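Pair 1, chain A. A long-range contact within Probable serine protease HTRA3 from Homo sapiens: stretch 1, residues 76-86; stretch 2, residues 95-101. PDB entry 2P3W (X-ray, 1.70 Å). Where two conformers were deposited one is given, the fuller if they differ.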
# COMPACT_ATOMS: atom_id res chain seq x y z
N ALA A 76 6.24 -4.50 15.82
CA ALA A 76 6.25 -5.98 15.67
C ALA A 76 6.68 -6.43 14.27
O ALA A 76 7.48 -7.35 14.13
CB ALA A 76 4.92 -6.55 16.01
N VAL A 77 6.17 -5.77 13.24
CA VAL A 77 6.58 -6.06 11.86
C VAL A 77 8.09 -5.86 11.65
O VAL A 77 8.73 -6.58 10.91
CB VAL A 77 5.77 -5.21 10.87
CG1 VAL A 77 6.27 -5.35 9.50
CG2 VAL A 77 4.31 -5.60 10.92
N LEU A 78 8.63 -4.87 12.32
CA LEU A 78 10.04 -4.53 12.21
C LEU A 78 10.92 -5.51 12.94
O LEU A 78 12.09 -5.68 12.57
CB LEU A 78 10.24 -3.13 12.80
CG LEU A 78 11.62 -2.48 12.74
CD1 LEU A 78 12.12 -2.33 11.29
CD2 LEU A 78 11.57 -1.13 13.46
N THR A 79 10.39 -6.15 13.98
CA THR A 79 11.24 -6.88 14.93
C THR A 79 11.03 -8.40 15.06
O THR A 79 11.96 -9.11 15.48
CB THR A 79 11.15 -6.23 16.35
OG1 THR A 79 9.83 -6.33 16.86
CG2 THR A 79 11.54 -4.77 16.30
N GLU A 80 9.83 -8.87 14.76
CA GLU A 80 9.47 -10.26 14.98
C GLU A 80 9.10 -10.94 13.65
O GLU A 80 8.68 -10.31 12.71
CB GLU A 80 8.31 -10.33 15.93
CG GLU A 80 8.69 -9.81 17.32
CD GLU A 80 7.48 -9.63 18.18
OE1 GLU A 80 6.99 -10.64 18.72
OE2 GLU A 80 7.03 -8.47 18.31
N SER A 81 9.33 -12.25 13.61
CA SER A 81 9.03 -13.04 12.44
C SER A 81 8.90 -14.52 12.79
O SER A 81 9.83 -15.12 13.38
CB SER A 81 10.14 -12.88 11.40
OG SER A 81 9.78 -13.51 10.18
N PRO A 82 7.76 -15.14 12.42
CA PRO A 82 6.55 -14.58 11.85
C PRO A 82 5.76 -13.92 12.98
O PRO A 82 6.19 -13.96 14.14
CB PRO A 82 5.80 -15.80 11.32
CG PRO A 82 6.20 -16.86 12.29
CD PRO A 82 7.63 -16.58 12.65
N LEU A 83 4.60 -13.39 12.63
CA LEU A 83 3.66 -12.78 13.57
C LEU A 83 2.41 -13.66 13.66
O LEU A 83 1.72 -13.88 12.65
CB LEU A 83 3.26 -11.39 13.07
CG LEU A 83 4.37 -10.35 12.81
CD1 LEU A 83 3.72 -8.99 12.50
CD2 LEU A 83 5.25 -10.24 13.97
N LEU A 84 2.12 -14.12 14.88
CA LEU A 84 0.86 -14.81 15.17
C LEU A 84 -0.17 -13.74 15.50
O LEU A 84 -0.17 -13.18 16.59
CB LEU A 84 1.07 -15.83 16.30
CG LEU A 84 2.05 -16.97 16.01
CD1 LEU A 84 2.41 -17.71 17.27
CD2 LEU A 84 1.49 -17.93 14.98
N LEU A 85 -1.06 -13.47 14.54
CA LEU A 85 -2.00 -12.36 14.64
C LEU A 85 -3.39 -12.88 14.96
O LEU A 85 -3.89 -13.72 14.23
CB LEU A 85 -2.03 -11.56 13.34
CG LEU A 85 -0.72 -10.87 12.91
CD1 LEU A 85 -0.84 -10.11 11.63
CD2 LEU A 85 -0.23 -9.95 14.02
N GLU A 86 -3.96 -12.38 16.05
CA GLU A 86 -5.32 -12.68 16.47
C GLU A 86 -6.23 -11.62 15.87
O GLU A 86 -6.01 -10.42 16.06
CB GLU A 86 -5.40 -12.60 18.01
CG GLU A 86 -6.69 -13.08 18.71
CD GLU A 86 -6.49 -13.20 20.25
OE1 GLU A 86 -5.54 -13.89 20.71
OE2 GLU A 86 -7.27 -12.58 21.00
N LEU A 95 -6.96 -16.95 14.02
CA LEU A 95 -5.50 -16.85 14.20
C LEU A 95 -4.77 -17.06 12.86
O LEU A 95 -5.04 -18.02 12.15
CB LEU A 95 -4.98 -17.86 15.23
CG LEU A 95 -3.50 -17.80 15.66
CD1 LEU A 95 -3.13 -16.44 16.25
CD2 LEU A 95 -3.19 -18.88 16.64
N PHE A 96 -3.85 -16.14 12.53
CA PHE A 96 -3.07 -16.18 11.28
C PHE A 96 -1.58 -16.17 11.66
O PHE A 96 -1.21 -15.64 12.68
CB PHE A 96 -3.35 -14.96 10.40
CG PHE A 96 -4.77 -14.86 9.92
CD1 PHE A 96 -5.21 -15.64 8.87
CD2 PHE A 96 -5.68 -14.05 10.57
CE1 PHE A 96 -6.54 -15.58 8.44
CE2 PHE A 96 -7.01 -13.97 10.13
CZ PHE A 96 -7.43 -14.74 9.06
N SER A 97 -0.75 -16.83 10.84
CA SER A 97 0.69 -16.73 11.02
C SER A 97 1.25 -16.09 9.77
O SER A 97 1.27 -16.64 8.70
CB SER A 97 1.37 -18.05 11.35
OG SER A 97 2.73 -17.79 11.65
N ILE A 98 1.65 -14.84 9.95
CA ILE A 98 2.00 -13.96 8.84
C ILE A 98 3.46 -13.61 8.97
O ILE A 98 3.85 -12.85 9.86
CB ILE A 98 1.18 -12.63 8.84
CG1 ILE A 98 -0.35 -12.90 8.86
CG2 ILE A 98 1.58 -11.79 7.66
CD1 ILE A 98 -0.86 -13.72 7.69
N ALA A 99 4.29 -14.18 8.09
CA ALA A 99 5.71 -13.83 8.06
C ALA A 99 5.99 -12.56 7.26
O ALA A 99 5.70 -12.52 6.06
CB ALA A 99 6.50 -15.01 7.42
N PRO A 100 6.56 -11.51 7.91
CA PRO A 100 6.90 -10.32 7.12
C PRO A 100 7.85 -10.66 5.98
O PRO A 100 8.79 -11.40 6.17
CB PRO A 100 7.58 -9.38 8.14
CG PRO A 100 7.01 -9.81 9.47
CD PRO A 100 6.82 -11.33 9.35
N GLU A 101 7.53 -10.17 4.79
CA GLU A 101 8.40 -10.26 3.61
C GLU A 101 9.52 -9.24 3.72
O GLU A 101 9.30 -8.12 4.15
CB GLU A 101 7.56 -9.98 2.37
CG GLU A 101 8.30 -10.12 1.05
CD GLU A 101 7.34 -10.24 -0.16
OE1 GLU A 101 6.12 -10.57 -0.01
OE2 GLU A 101 7.83 -9.95 -1.29
O HOH W 1 10.57 -11.91 8.18

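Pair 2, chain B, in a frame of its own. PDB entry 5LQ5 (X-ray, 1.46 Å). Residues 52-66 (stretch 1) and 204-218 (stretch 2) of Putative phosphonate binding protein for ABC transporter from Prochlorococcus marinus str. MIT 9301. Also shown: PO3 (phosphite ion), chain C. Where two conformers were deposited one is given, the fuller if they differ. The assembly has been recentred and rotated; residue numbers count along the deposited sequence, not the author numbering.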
# COMPACT_ATOMS: atom_id res chain seq x y z
N GLY B 52 -13.01 8.08 -4.59
CA GLY B 52 -13.72 7.26 -5.60
C GLY B 52 -14.55 6.17 -4.93
O GLY B 52 -15.63 5.78 -5.37
N PHE B 53 -14.03 5.67 -3.82
CA PHE B 53 -14.77 4.66 -3.04
C PHE B 53 -15.98 5.34 -2.39
O PHE B 53 -17.10 4.84 -2.51
CB PHE B 53 -13.87 3.97 -2.02
CG PHE B 53 -14.51 2.81 -1.34
CD1 PHE B 53 -14.58 1.56 -1.96
CD2 PHE B 53 -15.11 2.96 -0.11
CE1 PHE B 53 -15.20 0.50 -1.32
CE2 PHE B 53 -15.74 1.91 0.51
CZ PHE B 53 -15.80 0.67 -0.10
N ARG B 54 -15.75 6.49 -1.74
CA ARG B 54 -16.83 7.24 -1.10
C ARG B 54 -17.96 7.59 -2.08
O ARG B 54 -19.14 7.47 -1.70
CB ARG B 54 -16.30 8.50 -0.41
CG ARG B 54 -17.38 9.30 0.32
CD ARG B 54 -16.86 10.61 0.84
NE ARG B 54 -16.35 11.51 -0.20
CZ ARG B 54 -17.09 12.32 -0.96
NH1 ARG B 54 -18.43 12.36 -0.86
NH2 ARG B 54 -16.47 13.09 -1.84
N THR B 55 -17.61 8.00 -3.31
CA THR B 55 -18.62 8.39 -4.32
C THR B 55 -19.20 7.21 -5.12
O THR B 55 -20.00 7.40 -6.03
CB THR B 55 -18.09 9.43 -5.33
OG1 THR B 55 -16.98 8.87 -6.04
CG2 THR B 55 -17.69 10.70 -4.61
N LYS B 56 -18.74 6.01 -4.82
CA LYS B 56 -19.25 4.76 -5.47
C LYS B 56 -18.82 4.64 -6.94
O LYS B 56 -19.41 3.88 -7.72
CB LYS B 56 -20.76 4.60 -5.26
CG LYS B 56 -21.12 4.66 -3.78
CD LYS B 56 -22.45 4.00 -3.43
CE LYS B 56 -22.89 4.38 -2.03
NZ LYS B 56 -21.90 4.05 -0.96
N ASP B 57 -17.78 5.35 -7.29
CA ASP B 57 -17.11 5.15 -8.58
C ASP B 57 -16.27 3.88 -8.57
O ASP B 57 -15.91 3.39 -9.63
CB ASP B 57 -16.22 6.34 -8.94
CG ASP B 57 -17.03 7.57 -9.38
OD1 ASP B 57 -16.76 8.06 -10.49
OD2 ASP B 57 -17.93 8.05 -8.67
N LEU B 58 -15.95 3.40 -7.37
CA LEU B 58 -15.19 2.16 -7.14
C LEU B 58 -15.92 1.26 -6.13
O LEU B 58 -16.41 1.72 -5.11
CB LEU B 58 -13.78 2.50 -6.62
CG LEU B 58 -12.92 3.42 -7.46
CD1 LEU B 58 -11.67 3.80 -6.68
CD2 LEU B 58 -12.55 2.80 -8.80
N ASP B 59 -16.01 -0.03 -6.46
CA ASP B 59 -16.73 -1.00 -5.64
C ASP B 59 -15.90 -1.90 -4.74
O ASP B 59 -16.37 -2.31 -3.69
CB ASP B 59 -17.54 -1.94 -6.54
CG ASP B 59 -18.58 -1.20 -7.35
OD1 ASP B 59 -19.28 -0.33 -6.76
OD2 ASP B 59 -18.70 -1.51 -8.56
N LEU B 60 -14.71 -2.22 -5.19
CA LEU B 60 -13.81 -3.16 -4.56
C LEU B 60 -12.41 -2.62 -4.75
O LEU B 60 -11.95 -2.48 -5.87
CB LEU B 60 -13.92 -4.52 -5.21
CG LEU B 60 -12.94 -5.58 -4.69
CD1 LEU B 60 -13.20 -5.97 -3.24
CD2 LEU B 60 -13.05 -6.80 -5.61
N VAL B 61 -11.75 -2.26 -3.66
CA VAL B 61 -10.48 -1.50 -3.72
C VAL B 61 -9.41 -2.11 -2.84
O VAL B 61 -9.67 -2.47 -1.70
CB VAL B 61 -10.68 -0.03 -3.31
CG1 VAL B 61 -9.39 0.76 -3.33
CG2 VAL B 61 -11.68 0.65 -4.22
N TRP B 62 -8.23 -2.26 -3.42
CA TRP B 62 -6.99 -2.63 -2.73
C TRP B 62 -6.40 -1.39 -2.06
O TRP B 62 -5.86 -0.50 -2.74
CB TRP B 62 -6.04 -3.24 -3.71
CG TRP B 62 -4.75 -3.77 -3.18
CD1 TRP B 62 -3.50 -3.27 -3.47
CD2 TRP B 62 -4.55 -4.86 -2.31
NE1 TRP B 62 -2.53 -4.02 -2.84
CE2 TRP B 62 -3.14 -5.00 -2.12
CE3 TRP B 62 -5.40 -5.75 -1.64
CZ2 TRP B 62 -2.58 -5.98 -1.29
CZ3 TRP B 62 -4.83 -6.73 -0.82
CH2 TRP B 62 -3.42 -6.84 -0.68
N PHE B 63 -6.66 -1.29 -0.76
CA PHE B 63 -6.23 -0.17 0.06
C PHE B 63 -4.98 -0.53 0.89
O PHE B 63 -4.70 -1.71 1.18
CB PHE B 63 -7.34 0.25 1.04
CG PHE B 63 -8.38 1.16 0.45
CD1 PHE B 63 -8.04 2.43 -0.01
CD2 PHE B 63 -9.70 0.76 0.34
CE1 PHE B 63 -9.00 3.29 -0.56
CE2 PHE B 63 -10.66 1.61 -0.17
CZ PHE B 63 -10.30 2.88 -0.65
N GLY B 64 -4.24 0.49 1.30
CA GLY B 64 -3.29 0.39 2.35
C GLY B 64 -4.00 0.46 3.71
O GLY B 64 -5.21 0.71 3.76
N GLY B 65 -3.25 0.30 4.79
CA GLY B 65 -3.85 0.37 6.14
C GLY B 65 -4.54 1.69 6.43
O GLY B 65 -5.73 1.74 6.74
N LEU B 66 -3.77 2.78 6.24
CA LEU B 66 -4.28 4.12 6.51
C LEU B 66 -5.40 4.50 5.57
O LEU B 66 -6.45 4.99 5.97
CB LEU B 66 -3.18 5.20 6.48
CG LEU B 66 -3.61 6.64 6.73
CD1 LEU B 66 -4.27 6.79 8.11
CD2 LEU B 66 -2.40 7.55 6.63
N VAL B 204 0.18 -3.59 10.64
CA VAL B 204 -0.83 -4.10 9.67
C VAL B 204 -0.90 -3.16 8.46
O VAL B 204 -0.75 -1.97 8.62
CB VAL B 204 -2.23 -4.25 10.30
CG1 VAL B 204 -2.88 -2.91 10.57
CG2 VAL B 204 -3.12 -5.07 9.41
N ASP B 205 -1.16 -3.69 7.27
CA ASP B 205 -1.20 -2.83 6.08
C ASP B 205 -2.34 -3.18 5.11
O ASP B 205 -3.51 -2.81 5.35
CB ASP B 205 0.19 -2.72 5.44
CG ASP B 205 0.32 -1.49 4.50
OD1 ASP B 205 -0.70 -0.79 4.23
OD2 ASP B 205 1.47 -1.15 4.11
N TYR B 206 -2.00 -3.78 3.97
CA TYR B 206 -2.93 -3.78 2.85
C TYR B 206 -4.13 -4.67 3.04
O TYR B 206 -4.06 -5.71 3.71
CB TYR B 206 -2.24 -4.19 1.56
CG TYR B 206 -1.18 -3.24 1.03
CD1 TYR B 206 -1.47 -2.42 -0.04
CD2 TYR B 206 0.11 -3.23 1.53
CE1 TYR B 206 -0.53 -1.57 -0.58
CE2 TYR B 206 1.09 -2.36 1.01
CZ TYR B 206 0.77 -1.56 -0.07
OH TYR B 206 1.78 -0.72 -0.56
N HIS B 207 -5.24 -4.28 2.43
CA HIS B 207 -6.48 -5.04 2.45
C HIS B 207 -7.49 -4.61 1.42
O HIS B 207 -7.51 -3.44 1.00
CB HIS B 207 -7.11 -5.00 3.85
CG HIS B 207 -7.47 -3.64 4.35
ND1 HIS B 207 -6.53 -2.71 4.75
CD2 HIS B 207 -8.67 -3.07 4.60
CE1 HIS B 207 -7.15 -1.62 5.19
NE2 HIS B 207 -8.45 -1.82 5.11
N TRP B 208 -8.30 -5.58 1.00
CA TRP B 208 -9.43 -5.35 0.13
C TRP B 208 -10.62 -4.86 0.92
O TRP B 208 -10.97 -5.43 1.94
CB TRP B 208 -9.86 -6.62 -0.59
CG TRP B 208 -8.95 -7.09 -1.69
CD1 TRP B 208 -8.10 -8.18 -1.67
CD2 TRP B 208 -8.85 -6.53 -3.00
NE1 TRP B 208 -7.47 -8.28 -2.88
CE2 TRP B 208 -7.92 -7.30 -3.72
CE3 TRP B 208 -9.45 -5.44 -3.63
CZ2 TRP B 208 -7.58 -7.01 -5.03
CZ3 TRP B 208 -9.13 -5.16 -4.94
CH2 TRP B 208 -8.20 -5.94 -5.62
N VAL B 209 -11.28 -3.85 0.38
CA VAL B 209 -12.49 -3.26 0.93
C VAL B 209 -13.57 -3.25 -0.14
O VAL B 209 -13.33 -2.78 -1.25
CB VAL B 209 -12.26 -1.84 1.46
CG1 VAL B 209 -13.54 -1.28 2.08
CG2 VAL B 209 -11.13 -1.82 2.51
N ALA B 210 -14.78 -3.70 0.21
CA ALA B 210 -15.92 -3.68 -0.71
C ALA B 210 -17.04 -2.77 -0.20
O ALA B 210 -17.21 -2.60 1.03
CB ALA B 210 -16.48 -5.09 -0.94
N GLN B 211 -17.82 -2.23 -1.12
CA GLN B 211 -19.06 -1.51 -0.81
C GLN B 211 -20.01 -2.45 -0.07
O GLN B 211 -20.05 -3.67 -0.32
CB GLN B 211 -19.77 -0.97 -2.05
CG GLN B 211 -18.99 0.04 -2.85
CD GLN B 211 -18.88 1.41 -2.21
OE1 GLN B 211 -19.53 1.71 -1.21
NE2 GLN B 211 -18.04 2.23 -2.77
N GLY B 212 -20.82 -1.84 0.78
CA GLY B 212 -21.81 -2.55 1.59
C GLY B 212 -23.10 -2.86 0.88
O GLY B 212 -23.91 -3.61 1.39
N ASP B 213 -23.28 -2.29 -0.31
CA ASP B 213 -24.58 -2.41 -1.02
C ASP B 213 -24.59 -3.29 -2.25
O ASP B 213 -25.49 -3.15 -3.12
CB ASP B 213 -25.11 -1.03 -1.39
CG ASP B 213 -24.15 -0.22 -2.27
OD1 ASP B 213 -23.45 -0.77 -3.16
OD2 ASP B 213 -24.10 1.00 -2.07
N LEU B 214 -23.62 -4.17 -2.35
CA LEU B 214 -23.48 -4.93 -3.58
C LEU B 214 -24.66 -5.84 -3.90
O LEU B 214 -24.98 -6.02 -5.08
CB LEU B 214 -22.15 -5.69 -3.61
CG LEU B 214 -20.95 -4.73 -3.59
CD1 LEU B 214 -19.69 -5.56 -3.63
CD2 LEU B 214 -20.94 -3.72 -4.73
N GLU B 215 -25.31 -6.36 -2.86
CA GLU B 215 -26.51 -7.23 -3.03
C GLU B 215 -27.64 -6.60 -3.83
O GLU B 215 -28.28 -7.28 -4.62
CB GLU B 215 -27.07 -7.69 -1.70
CG GLU B 215 -26.51 -9.02 -1.27
CD GLU B 215 -25.20 -8.86 -0.55
OE1 GLU B 215 -25.09 -7.91 0.25
OE2 GLU B 215 -24.28 -9.66 -0.79
N ASN B 216 -27.86 -5.31 -3.63
CA ASN B 216 -28.92 -4.61 -4.39
C ASN B 216 -28.67 -4.55 -5.90
O ASN B 216 -29.61 -4.47 -6.68
CB ASN B 216 -29.13 -3.20 -3.88
CG ASN B 216 -29.45 -3.16 -2.40
OD1 ASN B 216 -30.18 -4.02 -1.88
ND2 ASN B 216 -28.93 -2.15 -1.71
N ARG B 217 -27.41 -4.59 -6.29
CA ARG B 217 -27.05 -4.57 -7.72
C ARG B 217 -26.78 -5.94 -8.30
O ARG B 217 -27.05 -6.18 -9.48
CB ARG B 217 -25.80 -3.72 -7.95
CG ARG B 217 -25.96 -2.27 -7.57
CD ARG B 217 -24.62 -1.74 -7.10
NE ARG B 217 -23.64 -1.81 -8.16
CZ ARG B 217 -22.36 -1.47 -8.00
NH1 ARG B 217 -21.93 -1.04 -6.82
NH2 ARG B 217 -21.53 -1.58 -9.03
N PHE B 218 -26.23 -6.83 -7.48
CA PHE B 218 -25.72 -8.14 -7.97
C PHE B 218 -26.44 -9.37 -7.44
O PHE B 218 -26.18 -10.49 -7.91
CB PHE B 218 -24.20 -8.25 -7.72
CG PHE B 218 -23.39 -7.22 -8.48
CD1 PHE B 218 -23.24 -7.31 -9.85
CD2 PHE B 218 -22.81 -6.14 -7.83
CE1 PHE B 218 -22.50 -6.37 -10.56
CE2 PHE B 218 -22.07 -5.19 -8.52
CZ PHE B 218 -21.92 -5.30 -9.90
P PO3 C . 0.59 1.66 1.81
O1 PO3 C . 1.63 0.95 2.73
O2 PO3 C . -0.55 2.45 2.58
O3 PO3 C . 1.29 2.56 0.75

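Both pairs pack the end of a helix and the strand that follows it against a second, antiparallel strand. The central residues superpose to 0.8 Å, and the strand axes run at 153° and approach to 4.6 Å in pair 1, at 152° and 4.7 Å in pair 2. The backbone sets the first rule: hydrogen-bonded and non-hydrogen-bonded couples alternate in identical register. Leu A83 with Ile A98 matches Val B61 with Val B209, and each couple is closed by two backbone hydrogen bonds, Leu A83 N to Ile A98 O and Ile A98 N to Leu A83 O both 2.9 Å, against Val B61 N to Val B209 O at 2.9 Å and Val B209 N to Val B61 O at 3.0 Å. Leu A85 with Phe A96 repeats the pattern at the position of Phe B63 with His B207. Between these rungs CA-H...O contacts fill in, such as Leu A84 CA to Phe A96 O at 3.3 Å in pair 1 and Trp B208 CA to Val B61 O at 3.4 Å in pair 2.

The sheet face carrying Leu A83, Leu A85, Phe A96 and Ile A98 is met in pair 2 by Val B61, Phe B63, His B207 and Val B209. Here the solutions stay close: Leu A85 CD1 reaches Ile A98 CG1 at 4.0 Å, and at the matching positions Phe B63 CD2 lies 3.7 Å from Val B209 CG2, which sits at the edge of the phenyl ring.

The other face diverges most. Pair 1 leaves it exposed at Leu A84 and Ser A97, where Leu A84 CD2 rests 3.6 Å from Ser A97 OG. Pair 2 buries Trp B62 and Trp B208 on these same two positions. The two indoles meet at an inclination: the edge of Trp B62 turns toward the face of Trp B208, with planes at 54°, and Trp B62 CB sits over the six-membered ring of its partner, 3.9 Å from the centroid. Next along, Leu A95 gives way to Tyr B206, whose ring lies near parallel to that of Trp B62 but slid apart, so they barely overlap.

The corner between helix and strand is the second lesson. Pro A100 and Gln B211 coincide, yet one works by shape and the other by polarity. Pro A100 points toward the first stretch, its CG 3.7 Å from Glu A80 O and 4.3 Å from Leu A83 CG; a water joins Ser A81 OG to Pro A100 O, 2.7 Å from each. Gln B211 instead spends its amide on backbone carbonyls, NE2 donating to Phe B53 O at 2.8 Å and to Leu B58 O at 2.9 Å, while its own N bonds Asp B59 O at 3.0 Å. At the position of Ser A81, Asp B59 adds a salt bridge, OD1 to Arg B217 NH1 at 2.7 Å. The same backbone thus accepts a compact apolar plug or a hydrogen-bonded clasp.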